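Local coordinates for transcriptional regulator (PDB 3LMM), which is of unknown function but, with an AlbA-like Schlafen domain and helix-turn-helix-type domains, probably acts as a DNA-binding transcriptional regulator, at residues I421-V435 and R462-A474. Residues are numbered along the deposited sequence; the frame is centred on the assembly and turned at random.
Sequences IVPEARQDDYRIAIV and RNALEAARQTTVA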
# COMPACT_ATOMS: atom_id res chain seq x y z
N ILE A 421 -10.42 20.73 11.81
CA ILE A 421 -9.25 20.83 10.96
C ILE A 421 -9.59 21.52 9.64
O ILE A 421 -10.70 21.41 9.12
CB ILE A 421 -8.69 19.44 10.68
CG1 ILE A 421 -8.06 18.89 11.96
CG2 ILE A 421 -7.69 19.49 9.54
CD1 ILE A 421 -7.57 17.47 11.85
N VAL A 422 -8.61 22.26 9.13
CA VAL A 422 -8.76 22.98 7.87
C VAL A 422 -7.40 22.99 7.17
O VAL A 422 -6.37 23.22 7.81
CB VAL A 422 -9.22 24.44 8.09
CG1 VAL A 422 -9.25 25.18 6.77
CG2 VAL A 422 -10.58 24.45 8.74
N PRO A 423 -7.38 22.70 5.86
CA PRO A 423 -8.52 22.37 5.01
C PRO A 423 -9.26 21.12 5.48
O PRO A 423 -8.67 20.25 6.12
CB PRO A 423 -7.88 22.17 3.66
CG PRO A 423 -6.53 21.65 4.02
CD PRO A 423 -6.13 22.61 5.10
N GLU A 424 -10.54 21.04 5.13
CA GLU A 424 -11.39 19.91 5.50
C GLU A 424 -10.78 18.59 5.04
O GLU A 424 -10.84 17.57 5.74
CB GLU A 424 -12.77 20.08 4.85
CG GLU A 424 -13.88 19.24 5.45
CD GLU A 424 -15.18 19.38 4.69
OE1 GLU A 424 -15.24 18.92 3.53
OE2 GLU A 424 -16.15 19.96 5.24
N ALA A 425 -10.20 18.61 3.85
CA ALA A 425 -9.59 17.41 3.30
C ALA A 425 -8.42 16.87 4.13
O ALA A 425 -7.92 15.78 3.85
CB ALA A 425 -9.15 17.67 1.86
N ARG A 426 -7.96 17.61 5.13
CA ARG A 426 -6.85 17.12 5.93
C ARG A 426 -7.26 16.34 7.17
O ARG A 426 -6.41 15.76 7.84
CB ARG A 426 -5.94 18.26 6.35
CG ARG A 426 -4.92 18.61 5.30
CD ARG A 426 -3.76 19.35 5.96
NE ARG A 426 -2.94 20.07 5.00
CZ ARG A 426 -2.36 19.51 3.95
NH1 ARG A 426 -1.63 20.25 3.13
NH2 ARG A 426 -2.52 18.21 3.73
N GLN A 427 -8.55 16.30 7.45
CA GLN A 427 -9.06 15.59 8.61
C GLN A 427 -8.68 14.12 8.61
O GLN A 427 -8.05 13.61 9.54
CB GLN A 427 -10.58 15.75 8.69
CG GLN A 427 -11.03 17.20 8.61
CD GLN A 427 -12.45 17.40 9.11
OE1 GLN A 427 -13.21 16.45 9.29
NE2 GLN A 427 -12.82 18.67 9.35
N ASP A 428 -9.06 13.42 7.55
CA ASP A 428 -8.76 12.00 7.46
C ASP A 428 -7.37 11.75 6.85
O ASP A 428 -7.12 10.69 6.25
CB ASP A 428 -9.83 11.32 6.61
CG ASP A 428 -9.89 11.86 5.20
OD1 ASP A 428 -10.10 13.08 5.03
OD2 ASP A 428 -9.72 11.06 4.26
N ASP A 429 -6.46 12.71 7.03
CA ASP A 429 -5.11 12.58 6.50
C ASP A 429 -4.20 11.84 7.48
O ASP A 429 -4.05 12.24 8.64
CB ASP A 429 -4.53 13.96 6.18
CG ASP A 429 -3.14 13.88 5.55
OD1 ASP A 429 -2.78 14.79 4.77
OD2 ASP A 429 -2.39 12.93 5.85
N TYR A 430 -3.59 10.77 6.99
CA TYR A 430 -2.69 9.94 7.79
C TYR A 430 -1.53 10.70 8.41
O TYR A 430 -1.16 10.42 9.55
CB TYR A 430 -2.14 8.79 6.93
CG TYR A 430 -1.10 7.93 7.62
CD1 TYR A 430 0.23 7.93 7.16
CD2 TYR A 430 -1.42 7.10 8.69
CE1 TYR A 430 1.20 7.11 7.75
CE2 TYR A 430 -0.46 6.28 9.29
CZ TYR A 430 0.86 6.29 8.81
OH TYR A 430 1.83 5.47 9.36
N ARG A 431 -0.97 11.66 7.68
CA ARG A 431 0.16 12.43 8.21
C ARG A 431 -0.21 13.27 9.41
O ARG A 431 0.43 13.18 10.46
CB ARG A 431 0.78 13.35 7.16
CG ARG A 431 1.42 12.62 6.03
CD ARG A 431 0.65 12.92 4.79
NE ARG A 431 1.21 14.04 4.05
CZ ARG A 431 0.57 14.67 3.07
NH1 ARG A 431 -0.65 14.28 2.72
NH2 ARG A 431 1.17 15.65 2.41
N ILE A 432 -1.24 14.09 9.27
CA ILE A 432 -1.61 14.92 10.40
C ILE A 432 -2.08 14.01 11.54
O ILE A 432 -2.04 14.40 12.70
CB ILE A 432 -2.66 15.99 10.00
CG1 ILE A 432 -3.99 15.33 9.68
CG2 ILE A 432 -2.15 16.82 8.83
CD1 ILE A 432 -4.78 14.93 10.92
N ALA A 433 -2.51 12.79 11.23
CA ALA A 433 -2.96 11.86 12.27
C ALA A 433 -1.76 11.40 13.11
O ALA A 433 -1.79 11.44 14.34
CB ALA A 433 -3.65 10.65 11.64
N ILE A 434 -0.71 10.96 12.43
CA ILE A 434 0.48 10.52 13.13
C ILE A 434 1.07 11.70 13.89
O ILE A 434 1.36 11.59 15.08
CB ILE A 434 1.54 9.98 12.16
CG1 ILE A 434 1.01 8.71 11.47
CG2 ILE A 434 2.84 9.72 12.90
CD1 ILE A 434 0.80 7.53 12.41
N VAL A 435 1.25 12.82 13.20
CA VAL A 435 1.82 13.98 13.87
C VAL A 435 0.99 14.33 15.10
O VAL A 435 1.54 14.42 16.20
CB VAL A 435 1.90 15.20 12.95
CG1 VAL A 435 2.27 16.43 13.76
CG2 VAL A 435 2.94 14.95 11.88
N ARG A 462 9.74 15.17 6.94
CA ARG A 462 9.69 16.59 6.59
C ARG A 462 8.32 16.89 5.96
O ARG A 462 7.67 17.87 6.31
CB ARG A 462 10.81 16.92 5.60
CG ARG A 462 11.54 18.22 5.90
CD ARG A 462 12.55 18.55 4.81
NE ARG A 462 13.42 17.42 4.50
CZ ARG A 462 14.37 16.93 5.31
NH1 ARG A 462 14.58 17.49 6.49
NH2 ARG A 462 15.10 15.89 4.93
N ASN A 463 7.91 16.01 5.04
CA ASN A 463 6.64 16.13 4.34
C ASN A 463 5.46 16.17 5.31
O ASN A 463 4.63 17.08 5.25
CB ASN A 463 6.46 14.95 3.38
CG ASN A 463 5.16 15.02 2.60
OD1 ASN A 463 4.99 15.90 1.76
ND2 ASN A 463 4.24 14.10 2.87
N ALA A 464 5.38 15.18 6.19
CA ALA A 464 4.29 15.14 7.16
C ALA A 464 4.30 16.44 7.97
O ALA A 464 3.30 17.15 8.01
CB ALA A 464 4.45 13.94 8.08
N LEU A 465 5.44 16.75 8.59
CA LEU A 465 5.56 17.97 9.39
C LEU A 465 5.04 19.19 8.64
O LEU A 465 4.19 19.92 9.16
CB LEU A 465 7.01 18.19 9.82
CG LEU A 465 7.40 17.40 11.07
CD1 LEU A 465 8.91 17.38 11.22
CD2 LEU A 465 6.76 18.01 12.29
N GLU A 466 5.54 19.40 7.42
CA GLU A 466 5.09 20.54 6.60
C GLU A 466 3.57 20.57 6.47
O GLU A 466 2.94 21.56 6.80
CB GLU A 466 5.72 20.48 5.20
CG GLU A 466 7.00 21.31 5.01
CD GLU A 466 6.79 22.80 5.27
OE1 GLU A 466 6.93 23.24 6.43
OE2 GLU A 466 6.47 23.54 4.31
N ALA A 467 2.99 19.48 5.99
CA ALA A 467 1.55 19.43 5.82
C ALA A 467 0.82 19.76 7.13
O ALA A 467 -0.25 20.35 7.11
CB ALA A 467 1.13 18.06 5.32
N ALA A 468 1.40 19.38 8.26
CA ALA A 468 0.76 19.65 9.54
C ALA A 468 0.94 21.10 9.90
O ALA A 468 0.10 21.70 10.59
CB ALA A 468 1.36 18.77 10.62
N ARG A 469 2.05 21.68 9.45
CA ARG A 469 2.33 23.08 9.73
C ARG A 469 1.38 23.97 8.96
O ARG A 469 1.12 25.10 9.35
CB ARG A 469 3.77 23.43 9.35
CG ARG A 469 4.24 24.72 9.99
CD ARG A 469 5.44 25.31 9.26
NE ARG A 469 5.04 25.82 7.95
CZ ARG A 469 5.88 26.36 7.08
NH1 ARG A 469 7.17 26.47 7.37
NH2 ARG A 469 5.41 26.80 5.91
N GLN A 470 0.87 23.45 7.85
CA GLN A 470 -0.05 24.20 7.01
C GLN A 470 -1.50 23.86 7.30
O GLN A 470 -2.41 24.45 6.72
CB GLN A 470 0.24 23.93 5.54
CG GLN A 470 1.60 24.43 5.10
CD GLN A 470 1.88 24.11 3.66
OE1 GLN A 470 0.96 23.78 2.91
NE2 GLN A 470 3.15 24.19 3.25
N THR A 471 -1.72 22.90 8.19
CA THR A 471 -3.07 22.53 8.55
C THR A 471 -3.48 23.54 9.61
O THR A 471 -2.62 24.10 10.28
CB THR A 471 -3.13 21.12 9.15
OG1 THR A 471 -2.40 20.23 8.31
CG2 THR A 471 -4.56 20.65 9.24
N THR A 472 -4.78 23.79 9.73
CA THR A 472 -5.26 24.77 10.70
C THR A 472 -6.46 24.32 11.51
O THR A 472 -7.39 23.73 10.98
CB THR A 472 -5.67 26.08 10.03
OG1 THR A 472 -4.50 26.80 9.63
CG2 THR A 472 -6.49 26.94 10.98
N VAL A 473 -6.42 24.64 12.79
CA VAL A 473 -7.49 24.33 13.70
C VAL A 473 -7.71 25.56 14.55
O VAL A 473 -6.80 26.02 15.25
CB VAL A 473 -7.17 23.16 14.61
CG1 VAL A 473 -8.10 23.15 15.80
CG2 VAL A 473 -7.30 21.87 13.82
N ALA A 474 -8.93 26.09 14.44
CA ALA A 474 -9.36 27.29 15.16
C ALA A 474 -8.57 28.50 14.70
O ALA A 474 -8.21 29.36 15.51
CB ALA A 474 -9.21 27.10 16.67
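Val435 of helix 430-435 packs on Ala464 and Ala468 of helix 462-469, and Ile432 on Ala468, in what is consistent with a winged helix-turn-helix domain, the two helices meeting nearly at a right angle (crossing angle -91°). This side is close and apolar. Val435 straddles two alanines, CG1 reaching Ala468 CB (4.0 Å) and CG2 reaching Ala464 CB; Ile479 closes over Val435 and Ala468, and Leu454 lies against Ala464. Ile432 turns CG2 back beside its backbone N, which sets that methyl 4.1 Å from Ala468 CA. Beyond the helices the two segments pair as short antiparallel strands, 421-422 outer and 472-473 middle in a small three-stranded sheet: Thr472 N donates to Val422 O (2.6 Å), while the return bond from Val422 N to Thr472 O is weak and bent. Ile421 and Val473 share the buried face, CG1 to CG2 3.6 Å; Val422 and Thr472 lie on the other, more exposed face.

The solvent side is polar and carried by two partly exposed arginines. The aliphatic part of Arg431 lies on Ala464, CB to CB 3.8 Å; its chain then bends at chi2 and chi3 (114° and 94°), bringing one guanidinium face over Ala467 CB. Arg426, extended from CG to NE, presents a face to the same methyl. Asp429 links both arginines and caps helix 430-435, OD2 accepting from Arg431 N; OD1 forms salt bridges with Arg431 NH1 at 3.0 Å and Arg426 NH2 at 3.6 Å.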